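Local coordinates for aminotransferase, class V family protein (Trichomonas vaginalis, PDB 5F8V) that probably catalyses the pyridoxal-phosphate-dependent transamination between O-phospho-L-serine and 2-oxoglutarate, giving 3-phosphooxypyruvate and L-glutamate in serine biosynthesis, at residues 101-105 / 154-160; 132-136 / 294-299; 58-63 / 261-267. All blocks are in the same frame, centred on the assembly; numbering follows the deposited sequence.

Contact 1. Residues 101-105 / 154-160; sequences TGTWS and CDNETIQ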
ATOM      1  N   THR A 101      -6.758 -25.556   1.010  1.00 16.32           N
ATOM      2  CA  THR A 101      -5.776 -26.469   1.588  1.00 15.79           C
ATOM      3  C   THR A 101      -5.252 -26.004   2.951  1.00 15.24           C
ATOM      4  O   THR A 101      -4.525 -26.735   3.614  1.00 15.11           O
ATOM      5  CB  THR A 101      -4.579 -26.652   0.645  1.00 15.68           C
ATOM      6  OG1 THR A 101      -4.006 -25.372   0.350  1.00 15.68           O
ATOM      7  CG2 THR A 101      -5.022 -27.341  -0.654  1.00 16.13           C
ATOM      8  N   GLY A 102      -5.601 -24.788   3.352  1.00 15.04           N
ATOM      9  CA  GLY A 102      -5.121 -24.224   4.610  1.00 14.58           C
ATOM     10  C   GLY A 102      -5.792 -22.900   4.903  1.00 14.41           C
ATOM     11  O   GLY A 102      -6.857 -22.602   4.362  1.00 14.31           O
ATOM     12  N   THR A 103      -5.150 -22.089   5.734  1.00 14.05           N
ATOM     13  CA  THR A 103      -5.760 -20.855   6.234  1.00 14.23           C
ATOM     14  C   THR A 103      -5.968 -19.781   5.156  1.00 13.87           C
ATOM     15  O   THR A 103      -7.014 -19.171   5.129  1.00 13.78           O
ATOM     16  CB  THR A 103      -4.937 -20.280   7.402  1.00 14.22           C
ATOM     17  OG1 THR A 103      -4.814 -21.286   8.416  1.00 15.43           O
ATOM     18  CG2 THR A 103      -5.577 -19.046   7.991  1.00 14.20           C
ATOM     19  N   TRP A 104      -4.999 -19.552   4.277  1.00 14.01           N
ATOM     20  CA  TRP A 104      -5.103 -18.422   3.340  1.00 14.27           C
ATOM     21  C   TRP A 104      -6.075 -18.677   2.186  1.00 14.17           C
ATOM     22  O   TRP A 104      -6.849 -17.785   1.826  1.00 13.63           O
ATOM     23  CB  TRP A 104      -3.730 -17.985   2.826  1.00 14.98           C
ATOM     24  CG  TRP A 104      -2.854 -17.469   3.927  1.00 15.39           C
ATOM     25  CD1 TRP A 104      -1.701 -18.025   4.384  1.00 15.45           C
ATOM     26  CD2 TRP A 104      -3.096 -16.316   4.742  1.00 15.95           C
ATOM     27  NE1 TRP A 104      -1.194 -17.285   5.420  1.00 15.82           N
ATOM     28  CE2 TRP A 104      -2.028 -16.225   5.660  1.00 16.16           C
ATOM     29  CE3 TRP A 104      -4.113 -15.350   4.785  1.00 16.07           C
ATOM     30  CZ2 TRP A 104      -1.943 -15.201   6.614  1.00 16.48           C
ATOM     31  CZ3 TRP A 104      -4.029 -14.324   5.741  1.00 16.10           C
ATOM     32  CH2 TRP A 104      -2.952 -14.266   6.639  1.00 16.34           C
ATOM     33  N   SER A 105      -6.038 -19.874   1.609  1.00 13.93           N
ATOM     34  CA  SER A 105      -7.036 -20.254   0.596  1.00 14.63           C
ATOM     35  C   SER A 105      -8.448 -20.217   1.174  1.00 14.88           C
ATOM     36  O   SER A 105      -9.372 -19.736   0.513  1.00 14.23           O
ATOM     37  CB  SER A 105      -6.744 -21.634   0.016  1.00 14.62           C
ATOM     38  OG  SER A 105      -6.582 -22.590   1.037  1.00 14.92           O
ATOM     39  N   CYS A 154      -4.074 -21.809  -3.212  1.00 11.90           N
ATOM     40  CA  CYS A 154      -2.866 -21.263  -2.603  1.00 11.80           C
ATOM     41  C   CYS A 154      -1.706 -22.218  -2.846  1.00 11.63           C
ATOM     42  O   CYS A 154      -1.719 -23.367  -2.385  1.00 11.70           O
ATOM     43  CB  CYS A 154      -3.069 -21.074  -1.110  1.00 11.93           C
ATOM     44  SG  CYS A 154      -1.694 -20.241  -0.323  1.00 12.12           S
ATOM     45  N   ASP A 155      -0.710 -21.748  -3.582  1.00 11.28           N
ATOM     46  CA  ASP A 155       0.412 -22.607  -3.947  1.00 11.48           C
ATOM     47  C   ASP A 155       1.247 -23.011  -2.730  1.00 11.21           C
ATOM     48  O   ASP A 155       1.774 -24.116  -2.698  1.00 11.27           O
ATOM     49  CB  ASP A 155       1.290 -21.929  -5.000  1.00 11.66           C
ATOM     50  CG  ASP A 155       2.085 -22.921  -5.814  1.00 11.90           C
ATOM     51  OD1 ASP A 155       1.491 -23.884  -6.328  1.00 12.38           O
ATOM     52  OD2 ASP A 155       3.305 -22.737  -5.941  1.00 12.21           O
ATOM     53  N   ASN A 156       1.357 -22.126  -1.737  1.00 11.06           N
ATOM     54  CA  ASN A 156       2.088 -22.429  -0.504  1.00 10.94           C
ATOM     55  C   ASN A 156       1.356 -21.919   0.740  1.00 11.17           C
ATOM     56  O   ASN A 156       1.262 -20.708   0.961  1.00 10.92           O
ATOM     57  CB  ASN A 156       3.512 -21.857  -0.570  1.00 10.80           C
ATOM     58  CG  ASN A 156       4.328 -22.207   0.660  1.00 11.04           C
ATOM     59  OD1 ASN A 156       4.721 -23.357   0.855  1.00 11.00           O
ATOM     60  ND2 ASN A 156       4.529 -21.228   1.531  1.00 11.06           N
ATOM     61  N   GLU A 157       0.823 -22.838   1.545  1.00 11.74           N
ATOM     62  CA  GLU A 157       0.121 -22.447   2.775  1.00 12.19           C
ATOM     63  C   GLU A 157       1.140 -22.267   3.897  1.00 13.04           C
ATOM     64  O   GLU A 157       1.803 -23.213   4.313  1.00 13.39           O
ATOM     65  CB  GLU A 157      -0.979 -23.448   3.138  1.00 12.11           C
ATOM     66  CG  GLU A 157      -2.210 -23.331   2.253  1.00 11.90           C
ATOM     67  CD  GLU A 157      -3.113 -22.144   2.569  1.00 11.79           C
ATOM     68  OE1 GLU A 157      -2.831 -21.394   3.527  1.00 11.93           O
ATOM     69  OE2 GLU A 157      -4.138 -21.956   1.862  1.00 11.30           O
ATOM     70  N   THR A 158       1.265 -21.021   4.342  1.00 14.11           N
ATOM     71  CA  THR A 158       2.334 -20.554   5.221  1.00 15.32           C
ATOM     72  C   THR A 158       2.240 -21.165   6.636  1.00 15.29           C
ATOM     73  O   THR A 158       3.262 -21.530   7.240  1.00 15.48           O
ATOM     74  CB  THR A 158       2.286 -18.999   5.263  1.00 16.29           C
ATOM     75  OG1 THR A 158       2.118 -18.507   3.925  1.00 17.73           O
ATOM     76  CG2 THR A 158       3.530 -18.384   5.817  1.00 16.56           C
ATOM     77  N   ILE A 159       1.020 -21.307   7.143  1.00 14.93           N
ATOM     78  CA  ILE A 159       0.790 -21.790   8.512  1.00 14.94           C
ATOM     79  C   ILE A 159       0.843 -23.326   8.595  1.00 14.31           C
ATOM     80  O   ILE A 159       1.369 -23.884   9.564  1.00 13.62           O
ATOM     81  CB  ILE A 159      -0.543 -21.237   9.073  1.00 15.00           C
ATOM     82  CG1 ILE A 159      -0.496 -19.706   9.099  1.00 15.27           C
ATOM     83  CG2 ILE A 159      -0.828 -21.787  10.470  1.00 15.15           C
ATOM     84  CD1 ILE A 159      -1.854 -19.043   9.215  1.00 15.65           C
ATOM     85  N   GLN A 160       0.295 -23.994   7.583  1.00 13.81           N
ATOM     86  CA  GLN A 160       0.260 -25.458   7.543  1.00 13.20           C
ATOM     87  C   GLN A 160       1.543 -26.071   6.957  1.00 12.69           C
ATOM     88  O   GLN A 160       1.844 -27.234   7.218  1.00 12.51           O
ATOM     89  CB  GLN A 160      -0.955 -25.937   6.762  1.00 13.36           C
ATOM     90  CG  GLN A 160      -2.288 -25.728   7.471  1.00 13.92           C
ATOM     91  CD  GLN A 160      -2.793 -24.299   7.431  1.00 14.08           C
ATOM     92  OE1 GLN A 160      -2.546 -23.561   6.482  1.00 14.41           O
ATOM     93  NE2 GLN A 160      -3.509 -23.906   8.465  1.00 14.61           N
TER
HETATM   94  O   HOH W   1      -5.076 -24.105  -1.991  1.00  7.37           O
HETATM   95  O   HOH W   2      -1.287 -25.303  -0.348  1.00 12.55           O
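The E157 carboxylate accepts the backbone N-H groups of W104 and S105 in the first turn of helix 103-115, across a buried contact. In the fold type I architecture of class V aminotransferases, 101-105 follows strand 95-98 of the central mixed sheet, and 154-160 leaves the neighbouring strand 148-154. G102 holds the N-cap position but has no side chain, and the acceptors come from the other segment. E157 OE1 receives W104 N at 2.9 Å, and OE2 receives S105 N at 2.8 Å (N-H...O 163°); each oxygen uses the lone pair on the side of the other. S105 OG grips OE2 again at 2.7 Å, almost in line with the C-O bond. With OG between its own N and carbonyl carbon (chi1 52°), S105 reaches back to the helix start, where OG also accepts from T101 N. Three bonds on one carboxylate, next to a helix N terminus, would probably stabilise its negative charge.

Q160 makes a second clamp. Its OE1 accepts from T103 N at 3.1 Å, the donor lying above the carbonyl plane, while NE2 gives a nearly straight bond (171°) to T103 OG1 at 2.9 Å, within the amide plane. The W104 indole lies almost parallel to the E157 carboxylate and meets T158 obliquely. T158 OG1 bonds S180 and O3 of the cofactor-lysine residue at 202, bringing the contact to the active site. Two waters link T101 OG1 to C154: one accepts from C154 N at 2.8 Å, and the other donates to C154 O.

Contact 2. Residues 132-136 / 294-299; sequences NPVEV and RIKPEW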
ATOM      1  N   ASN A 132      -5.668 -29.726  11.209  1.00 29.77           N
ATOM      2  CA  ASN A 132      -4.266 -29.984  10.852  1.00 29.47           C
ATOM      3  C   ASN A 132      -4.150 -30.925   9.652  1.00 28.83           C
ATOM      4  O   ASN A 132      -3.906 -32.121   9.822  1.00 29.18           O
ATOM      5  CB  ASN A 132      -3.518 -30.568  12.049  1.00 30.06           C
ATOM      6  CG  ASN A 132      -3.563 -29.657  13.256  1.00 30.40           C
ATOM      7  OD1 ASN A 132      -3.100 -28.523  13.193  1.00 31.10           O
ATOM      8  ND2 ASN A 132      -4.145 -30.137  14.353  1.00 30.66           N
ATOM      9  N   PRO A 133      -4.322 -30.393   8.423  1.00 27.98           N
ATOM     10  CA  PRO A 133      -4.196 -31.270   7.259  1.00 26.66           C
ATOM     11  C   PRO A 133      -2.772 -31.771   7.081  1.00 25.03           C
ATOM     12  O   PRO A 133      -1.831 -31.074   7.436  1.00 24.70           O
ATOM     13  CB  PRO A 133      -4.613 -30.375   6.088  1.00 27.19           C
ATOM     14  CG  PRO A 133      -4.380 -28.990   6.569  1.00 27.90           C
ATOM     15  CD  PRO A 133      -4.679 -29.018   8.036  1.00 28.22           C
ATOM     16  N   VAL A 134      -2.640 -32.988   6.564  1.00 23.42           N
ATOM     17  CA  VAL A 134      -1.341 -33.613   6.299  1.00 22.96           C
ATOM     18  C   VAL A 134      -1.004 -33.644   4.803  1.00 22.50           C
ATOM     19  O   VAL A 134       0.075 -34.095   4.422  1.00 20.74           O
ATOM     20  CB  VAL A 134      -1.266 -35.052   6.876  1.00 23.60           C
ATOM     21  CG1 VAL A 134      -1.646 -35.053   8.355  1.00 24.00           C
ATOM     22  CG2 VAL A 134      -2.140 -36.032   6.089  1.00 23.41           C
ATOM     23  N   GLU A 135      -1.926 -33.158   3.969  1.00 22.80           N
ATOM     24  CA  GLU A 135      -1.803 -33.262   2.522  1.00 23.40           C
ATOM     25  C   GLU A 135      -2.835 -32.358   1.855  1.00 23.39           C
ATOM     26  O   GLU A 135      -3.759 -31.866   2.510  1.00 23.62           O
ATOM     27  CB  GLU A 135      -2.012 -34.728   2.069  1.00 23.75           C
ATOM     28  CG  GLU A 135      -3.377 -35.320   2.439  1.00 24.39           C
ATOM     29  CD  GLU A 135      -3.523 -36.810   2.128  1.00 25.03           C
ATOM     30  OE1 GLU A 135      -2.694 -37.385   1.385  1.00 25.27           O
ATOM     31  OE2 GLU A 135      -4.489 -37.417   2.634  1.00 25.71           O
ATOM     32  N   VAL A 136      -2.661 -32.134   0.556  1.00 23.43           N
ATOM     33  CA  VAL A 136      -3.729 -31.619  -0.293  1.00 24.32           C
ATOM     34  C   VAL A 136      -4.644 -32.815  -0.593  1.00 24.88           C
ATOM     35  O   VAL A 136      -4.143 -33.885  -0.956  1.00 24.04           O
ATOM     36  CB  VAL A 136      -3.180 -31.037  -1.609  1.00 24.43           C
ATOM     37  CG1 VAL A 136      -4.309 -30.665  -2.568  1.00 24.65           C
ATOM     38  CG2 VAL A 136      -2.297 -29.833  -1.310  1.00 24.34           C
ATOM     39  N   ARG A 294       3.920 -33.493  10.423  1.00 21.28           N
ATOM     40  CA  ARG A 294       2.979 -34.498   9.889  1.00 22.71           C
ATOM     41  C   ARG A 294       2.783 -34.446   8.377  1.00 22.20           C
ATOM     42  O   ARG A 294       2.148 -35.334   7.817  1.00 22.08           O
ATOM     43  CB  ARG A 294       1.585 -34.317  10.523  1.00 23.98           C
ATOM     44  CG  ARG A 294       1.327 -35.167  11.748  1.00 26.17           C
ATOM     45  CD  ARG A 294      -0.120 -35.026  12.195  1.00 27.83           C
ATOM     46  NE  ARG A 294      -0.305 -35.379  13.601  1.00 29.75           N
ATOM     47  CZ  ARG A 294      -1.437 -35.216  14.287  1.00 30.41           C
ATOM     48  NH1 ARG A 294      -2.524 -34.710  13.711  1.00 30.02           N
ATOM     49  NH2 ARG A 294      -1.478 -35.561  15.572  1.00 31.22           N
ATOM     50  N   ILE A 295       3.286 -33.405   7.723  1.00 21.93           N
ATOM     51  CA  ILE A 295       2.959 -33.172   6.318  1.00 21.54           C
ATOM     52  C   ILE A 295       3.674 -34.231   5.488  1.00 20.66           C
ATOM     53  O   ILE A 295       4.864 -34.480   5.684  1.00 19.70           O
ATOM     54  CB  ILE A 295       3.350 -31.753   5.854  1.00 21.65           C
ATOM     55  CG1 ILE A 295       2.698 -30.677   6.749  1.00 21.90           C
ATOM     56  CG2 ILE A 295       2.991 -31.542   4.381  1.00 21.66           C
ATOM     57  CD1 ILE A 295       1.206 -30.808   6.958  1.00 22.14           C
ATOM     58  N   LYS A 296       2.939 -34.868   4.577  1.00 20.52           N
ATOM     59  CA  LYS A 296       3.531 -35.891   3.713  1.00 21.27           C
ATOM     60  C   LYS A 296       4.634 -35.264   2.863  1.00 20.19           C
ATOM     61  O   LYS A 296       4.493 -34.116   2.444  1.00 18.69           O
ATOM     62  CB  LYS A 296       2.474 -36.559   2.825  1.00 23.04           C
ATOM     63  CG  LYS A 296       1.554 -37.502   3.588  1.00 24.56           C
ATOM     64  CD  LYS A 296       0.550 -38.193   2.678  1.00 26.22           C
ATOM     65  CE  LYS A 296      -0.538 -38.879   3.499  1.00 27.71           C
ATOM     66  NZ  LYS A 296      -1.584 -39.530   2.658  1.00 28.87           N
ATOM     67  N   PRO A 297       5.746 -35.999   2.635  1.00 20.48           N
ATOM     68  CA  PRO A 297       6.932 -35.434   1.965  1.00 20.47           C
ATOM     69  C   PRO A 297       6.643 -34.779   0.607  1.00 20.27           C
ATOM     70  O   PRO A 297       7.250 -33.758   0.273  1.00 19.39           O
ATOM     71  CB  PRO A 297       7.874 -36.645   1.809  1.00 20.96           C
ATOM     72  CG  PRO A 297       7.002 -37.848   1.973  1.00 21.01           C
ATOM     73  CD  PRO A 297       5.920 -37.439   2.919  1.00 20.55           C
ATOM     74  N   GLU A 298       5.714 -35.353  -0.150  1.00 20.60           N
ATOM     75  CA  GLU A 298       5.294 -34.788  -1.435  1.00 20.58           C
ATOM     76  C   GLU A 298       4.579 -33.422  -1.331  1.00 19.78           C
ATOM     77  O   GLU A 298       4.516 -32.688  -2.317  1.00 18.97           O
ATOM     78  CB  GLU A 298       4.445 -35.798  -2.227  1.00 21.62           C
ATOM     79  CG  GLU A 298       3.052 -36.092  -1.665  1.00 22.42           C
ATOM     80  CD  GLU A 298       2.966 -37.345  -0.801  1.00 23.34           C
ATOM     81  OE1 GLU A 298       1.859 -37.932  -0.777  1.00 23.91           O
ATOM     82  OE2 GLU A 298       3.978 -37.738  -0.150  1.00 23.12           O
ATOM     83  N   TRP A 299       4.046 -33.088  -0.150  1.00 18.66           N
ATOM     84  CA  TRP A 299       3.392 -31.789   0.101  1.00 17.73           C
ATOM     85  C   TRP A 299       4.161 -30.830   1.045  1.00 16.54           C
ATOM     86  O   TRP A 299       3.660 -29.745   1.360  1.00 16.05           O
ATOM     87  CB  TRP A 299       1.998 -32.034   0.673  1.00 18.13           C
ATOM     88  CG  TRP A 299       1.123 -32.863  -0.210  1.00 19.45           C
ATOM     89  CD1 TRP A 299       0.628 -34.109   0.062  1.00 19.77           C
ATOM     90  CD2 TRP A 299       0.635 -32.508  -1.506  1.00 20.03           C
ATOM     91  NE1 TRP A 299      -0.139 -34.551  -0.988  1.00 20.63           N
ATOM     92  CE2 TRP A 299      -0.155 -33.588  -1.965  1.00 20.67           C
ATOM     93  CE3 TRP A 299       0.783 -31.382  -2.327  1.00 20.25           C
ATOM     94  CZ2 TRP A 299      -0.790 -33.579  -3.217  1.00 20.48           C
ATOM     95  CZ3 TRP A 299       0.143 -31.368  -3.576  1.00 20.63           C
ATOM     96  CH2 TRP A 299      -0.630 -32.467  -4.007  1.00 20.33           C
TER
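The W299 indole is sandwiched: V136 and the E135 backbone lie over one face, and E298 CG of its own segment lies over the other. V136 CB stands 3.7 Å from the centroid of the six-membered ring and 7° off its normal, a CH-pi contact, while V136 CG2 reaches CE3 at 3.6 Å. At the five-membered ring, CD1 comes to 3.4 Å from E135 CB. This is a loop-to-loop contact of the fold type I aminotransferase chain, joining the connection between strands 121-124 and 148-154 to the one between helix 267-286 and strand 304-307. A beta turn, closed by W299 N to K296 O, folds 296-299 back and presents the ring.

The backbones meet through one bond, K296 N to V134 O at 3.0 Å, nearly straight (175°). Beside it, the side chains of E135 and K296 run together in the same direction and end in a salt bridge, NZ to OE1 at 2.7 Å. The ammonium nitrogen approaches from above the carboxylate plane. With chi1 of E135 at 60° and both chains extended beyond CG, OE1 comes level with K296 NZ. R294 lays its CB and CD against V134 CG1, while its guanidinium pairs with E314 outside the two loops. On the buried side, I295 packs tightly, its CD1 methyl 3.1 Å from P133 O.

Contact 3. Residues 58-63 / 261-267; sequences RLRTLL and IEEKGGL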
ATOM      1  N   ARG A  58      12.359  -6.495 -15.480  1.00 14.58           N
ATOM      2  CA  ARG A  58      13.258  -7.389 -14.745  1.00 14.21           C
ATOM      3  C   ARG A  58      12.476  -8.588 -14.184  1.00 13.69           C
ATOM      4  O   ARG A  58      12.930  -9.729 -14.269  1.00 13.13           O
ATOM      5  CB  ARG A  58      14.002  -6.643 -13.635  1.00 14.33           C
ATOM      6  CG  ARG A  58      15.186  -7.411 -13.077  1.00 14.61           C
ATOM      7  CD  ARG A  58      15.991  -6.611 -12.067  1.00 15.03           C
ATOM      8  NE  ARG A  58      16.463  -5.309 -12.547  1.00 15.29           N
ATOM      9  CZ  ARG A  58      17.561  -5.074 -13.274  1.00 15.68           C
ATOM     10  NH1 ARG A  58      18.384  -6.047 -13.663  1.00 15.60           N
ATOM     11  NH2 ARG A  58      17.858  -3.815 -13.600  1.00 15.79           N
ATOM     12  N   LEU A  59      11.297  -8.324 -13.639  1.00 13.63           N
ATOM     13  CA  LEU A  59      10.437  -9.388 -13.147  1.00 13.84           C
ATOM     14  C   LEU A  59      10.011 -10.300 -14.289  1.00 14.03           C
ATOM     15  O   LEU A  59       9.945 -11.518 -14.110  1.00 13.31           O
ATOM     16  CB  LEU A  59       9.209  -8.814 -12.447  1.00 13.86           C
ATOM     17  CG  LEU A  59       8.225  -9.808 -11.827  1.00 13.97           C
ATOM     18  CD1 LEU A  59       8.907 -10.669 -10.769  1.00 13.98           C
ATOM     19  CD2 LEU A  59       7.040  -9.061 -11.228  1.00 13.81           C
ATOM     20  N   ARG A  60       9.709  -9.708 -15.447  1.00 14.25           N
ATOM     21  CA  ARG A  60       9.367 -10.500 -16.626  1.00 15.20           C
ATOM     22  C   ARG A  60      10.510 -11.424 -17.021  1.00 15.24           C
ATOM     23  O   ARG A  60      10.268 -12.584 -17.339  1.00 15.42           O
ATOM     24  CB  ARG A  60       8.937  -9.614 -17.818  1.00 15.71           C
ATOM     25  CG  ARG A  60       8.536 -10.415 -19.051  1.00 16.10           C
ATOM     26  CD  ARG A  60       8.069  -9.549 -20.214  1.00 16.63           C
ATOM     27  NE  ARG A  60       6.912  -8.722 -19.899  1.00 16.86           N
ATOM     28  CZ  ARG A  60       5.659  -9.156 -19.759  1.00 17.40           C
ATOM     29  NH1 ARG A  60       5.341 -10.441 -19.889  1.00 18.14           N
ATOM     30  NH2 ARG A  60       4.698  -8.285 -19.484  1.00 17.84           N
ATOM     31  N   THR A  61      11.745 -10.912 -16.983  1.00 15.90           N
ATOM     32  CA  THR A  61      12.933 -11.698 -17.320  1.00 16.05           C
ATOM     33  C   THR A  61      13.131 -12.836 -16.317  1.00 16.13           C
ATOM     34  O   THR A  61      13.246 -13.989 -16.717  1.00 15.25           O
ATOM     35  CB  THR A  61      14.205 -10.820 -17.394  1.00 16.56           C
ATOM     36  OG1 THR A  61      14.119  -9.956 -18.532  1.00 16.64           O
ATOM     37  CG2 THR A  61      15.464 -11.658 -17.523  1.00 16.43           C
ATOM     38  N   LEU A  62      13.167 -12.500 -15.027  1.00 16.51           N
ATOM     39  CA  LEU A  62      13.323 -13.484 -13.953  1.00 16.58           C
ATOM     40  C   LEU A  62      12.380 -14.671 -14.094  1.00 16.56           C
ATOM     41  O   LEU A  62      12.803 -15.815 -14.012  1.00 15.90           O
ATOM     42  CB  LEU A  62      13.050 -12.843 -12.586  1.00 17.05           C
ATOM     43  CG  LEU A  62      14.194 -12.180 -11.832  1.00 16.77           C
ATOM     44  CD1 LEU A  62      13.621 -11.574 -10.558  1.00 16.69           C
ATOM     45  CD2 LEU A  62      15.294 -13.187 -11.517  1.00 16.96           C
ATOM     46  N   LEU A  63      11.103 -14.377 -14.300  1.00 17.16           N
ATOM     47  CA  LEU A  63      10.069 -15.415 -14.415  1.00 17.75           C
ATOM     48  C   LEU A  63       9.831 -15.945 -15.827  1.00 18.12           C
ATOM     49  O   LEU A  63       9.153 -16.952 -15.981  1.00 17.78           O
ATOM     50  CB  LEU A  63       8.741 -14.887 -13.882  1.00 18.02           C
ATOM     51  CG  LEU A  63       8.494 -14.971 -12.383  1.00 18.09           C
ATOM     52  CD1 LEU A  63       7.333 -14.049 -12.033  1.00 18.27           C
ATOM     53  CD2 LEU A  63       8.197 -16.399 -11.954  1.00 18.11           C
ATOM     54  N   ILE A 261      18.399 -11.472  -6.854  1.00 13.45           N
ATOM     55  CA  ILE A 261      18.053 -12.825  -7.297  1.00 13.98           C
ATOM     56  C   ILE A 261      18.790 -13.187  -8.588  1.00 14.56           C
ATOM     57  O   ILE A 261      19.281 -14.307  -8.724  1.00 13.86           O
ATOM     58  CB  ILE A 261      16.531 -13.005  -7.508  1.00 13.89           C
ATOM     59  CG1 ILE A 261      15.780 -12.891  -6.174  1.00 13.82           C
ATOM     60  CG2 ILE A 261      16.223 -14.364  -8.141  1.00 13.99           C
ATOM     61  CD1 ILE A 261      14.276 -12.796  -6.312  1.00 13.85           C
ATOM     62  N   GLU A 262      18.853 -12.247  -9.530  1.00 15.71           N
ATOM     63  CA  GLU A 262      19.593 -12.479 -10.782  1.00 16.80           C
ATOM     64  C   GLU A 262      21.076 -12.720 -10.512  1.00 17.13           C
ATOM     65  O   GLU A 262      21.676 -13.623 -11.108  1.00 17.19           O
ATOM     66  CB  GLU A 262      19.403 -11.327 -11.770  1.00 16.78           C
ATOM     67  CG  GLU A 262      18.000 -11.266 -12.339  1.00 16.73           C
ATOM     68  CD  GLU A 262      17.813 -10.143 -13.344  1.00 17.18           C
ATOM     69  OE1 GLU A 262      18.180  -8.987 -13.047  1.00 16.92           O
ATOM     70  OE2 GLU A 262      17.266 -10.416 -14.433  1.00 17.86           O
ATOM     71  N   GLU A 263      21.646 -11.943  -9.589  1.00 18.22           N
ATOM     72  CA  GLU A 263      23.058 -12.076  -9.197  1.00 18.91           C
ATOM     73  C   GLU A 263      23.376 -13.470  -8.643  1.00 18.71           C
ATOM     74  O   GLU A 263      24.476 -13.989  -8.863  1.00 18.25           O
ATOM     75  CB  GLU A 263      23.455 -10.997  -8.167  1.00 19.92           C
ATOM     76  CG  GLU A 263      23.521  -9.582  -8.734  1.00 21.60           C
ATOM     77  CD  GLU A 263      23.531  -8.474  -7.684  1.00 22.59           C
ATOM     78  OE1 GLU A 263      23.848  -8.720  -6.499  1.00 24.38           O
ATOM     79  OE2 GLU A 263      23.230  -7.323  -8.058  1.00 24.04           O
ATOM     80  N   LYS A 264      22.413 -14.063  -7.934  1.00 18.20           N
ATOM     81  CA  LYS A 264      22.566 -15.402  -7.341  1.00 18.03           C
ATOM     82  C   LYS A 264      22.204 -16.578  -8.267  1.00 17.41           C
ATOM     83  O   LYS A 264      22.229 -17.731  -7.821  1.00 17.02           O
ATOM     84  CB  LYS A 264      21.752 -15.489  -6.035  1.00 18.51           C
ATOM     85  CG  LYS A 264      22.132 -14.452  -4.981  1.00 18.81           C
ATOM     86  CD  LYS A 264      23.553 -14.646  -4.471  1.00 19.53           C
ATOM     87  CE  LYS A 264      23.894 -13.646  -3.377  1.00 19.99           C
ATOM     88  NZ  LYS A 264      25.309 -13.808  -2.942  1.00 20.80           N
ATOM     89  N   GLY A 265      21.879 -16.306  -9.539  1.00 16.26           N
ATOM     90  CA  GLY A 265      21.714 -17.367 -10.546  1.00 15.74           C
ATOM     91  C   GLY A 265      20.302 -17.612 -11.064  1.00 15.39           C
ATOM     92  O   GLY A 265      20.099 -18.502 -11.886  1.00 15.41           O
ATOM     93  N   GLY A 266      19.335 -16.819 -10.605  1.00 15.12           N
ATOM     94  CA  GLY A 266      17.960 -16.900 -11.092  1.00 15.39           C
ATOM     95  C   GLY A 266      17.086 -17.793 -10.239  1.00 15.44           C
ATOM     96  O   GLY A 266      17.495 -18.235  -9.165  1.00 15.43           O
ATOM     97  N   LEU A 267      15.884 -18.064 -10.735  1.00 15.72           N
ATOM     98  CA  LEU A 267      14.844 -18.749  -9.951  1.00 16.27           C
ATOM     99  C   LEU A 267      15.104 -20.232  -9.747  1.00 16.45           C
ATOM    100  O   LEU A 267      14.676 -20.795  -8.734  1.00 16.31           O
ATOM    101  CB  LEU A 267      13.463 -18.550 -10.593  1.00 15.95           C
ATOM    102  CG  LEU A 267      13.027 -17.084 -10.735  1.00 15.81           C
ATOM    103  CD1 LEU A 267      11.618 -17.028 -11.283  1.00 16.19           C
ATOM    104  CD2 LEU A 267      13.109 -16.309  -9.429  1.00 15.91           C
TER
HETATM  105  O   HOH W   3      15.186 -16.812 -13.301  1.00 10.79           O
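L62 and L267 carry the tight part of this helix-end contact, while R58, T61 and E262 line its more open side. L62 CD2 packs across E262 CG at 3.4 Å and also against I261 CG2 at 3.7 Å, so the methyl bears on the last turn of helix 248-263. L267, with CG anti to its carbonyl carbon (chi1 -59°), brings CD1 to 3.5 Å from L63 CD2 and to 3.2 Å from L62 O. That oxygen also takes a hydrogen bond from a water, which in turn accepts from L267 N.

Toward the outside, polar groups replace the leucines. R58 NH1 donates to E262 OE1 at 3.0 Å in a straight salt bridge (168°); the oxygen lies in the guanidinium plane and is met nearly along its C-O bond. The two planar groups stand almost perpendicular, and the bridge uses one N-H only. R58 NH2 pairs with E54 and NE with N255, which fixes the guanidinium. T61 adds only CG2, loosely, near E262 OE2. The bend beyond I261 and E262 is a Schellman motif: G266 N bonds I261 O at 3.1 Å and G265 N bonds E262 O, with G265 at positive phi and G266 as N-cap of helix 267-286.

Overall arrangement
From the N terminus, helix 46-63 supplies the first half of contact 3, and its partner 261-267 comes nearly 200 residues later, closing a loop that contains all the strands of the central sheet, from 69-75 to 209-215. Contact 1 lies entirely within that loop, joining the segments that follow two adjacent strands, 95-98 and 148-154. Contact 2 opens at 132-136, between the halves of contact 1, and closes at 294-299, beyond contact 3, so it crosses both. Contacts 1 and 2 touch, with centres about 11 Å apart: T101 CG2 lies 3.8 Å from V136 CG2. Contact 3 stands apart, its nearest atoms about 10 Å from contact 1 and about 17 Å from contact 2, tying helix 46-63 to the 248-263/267-286 junction.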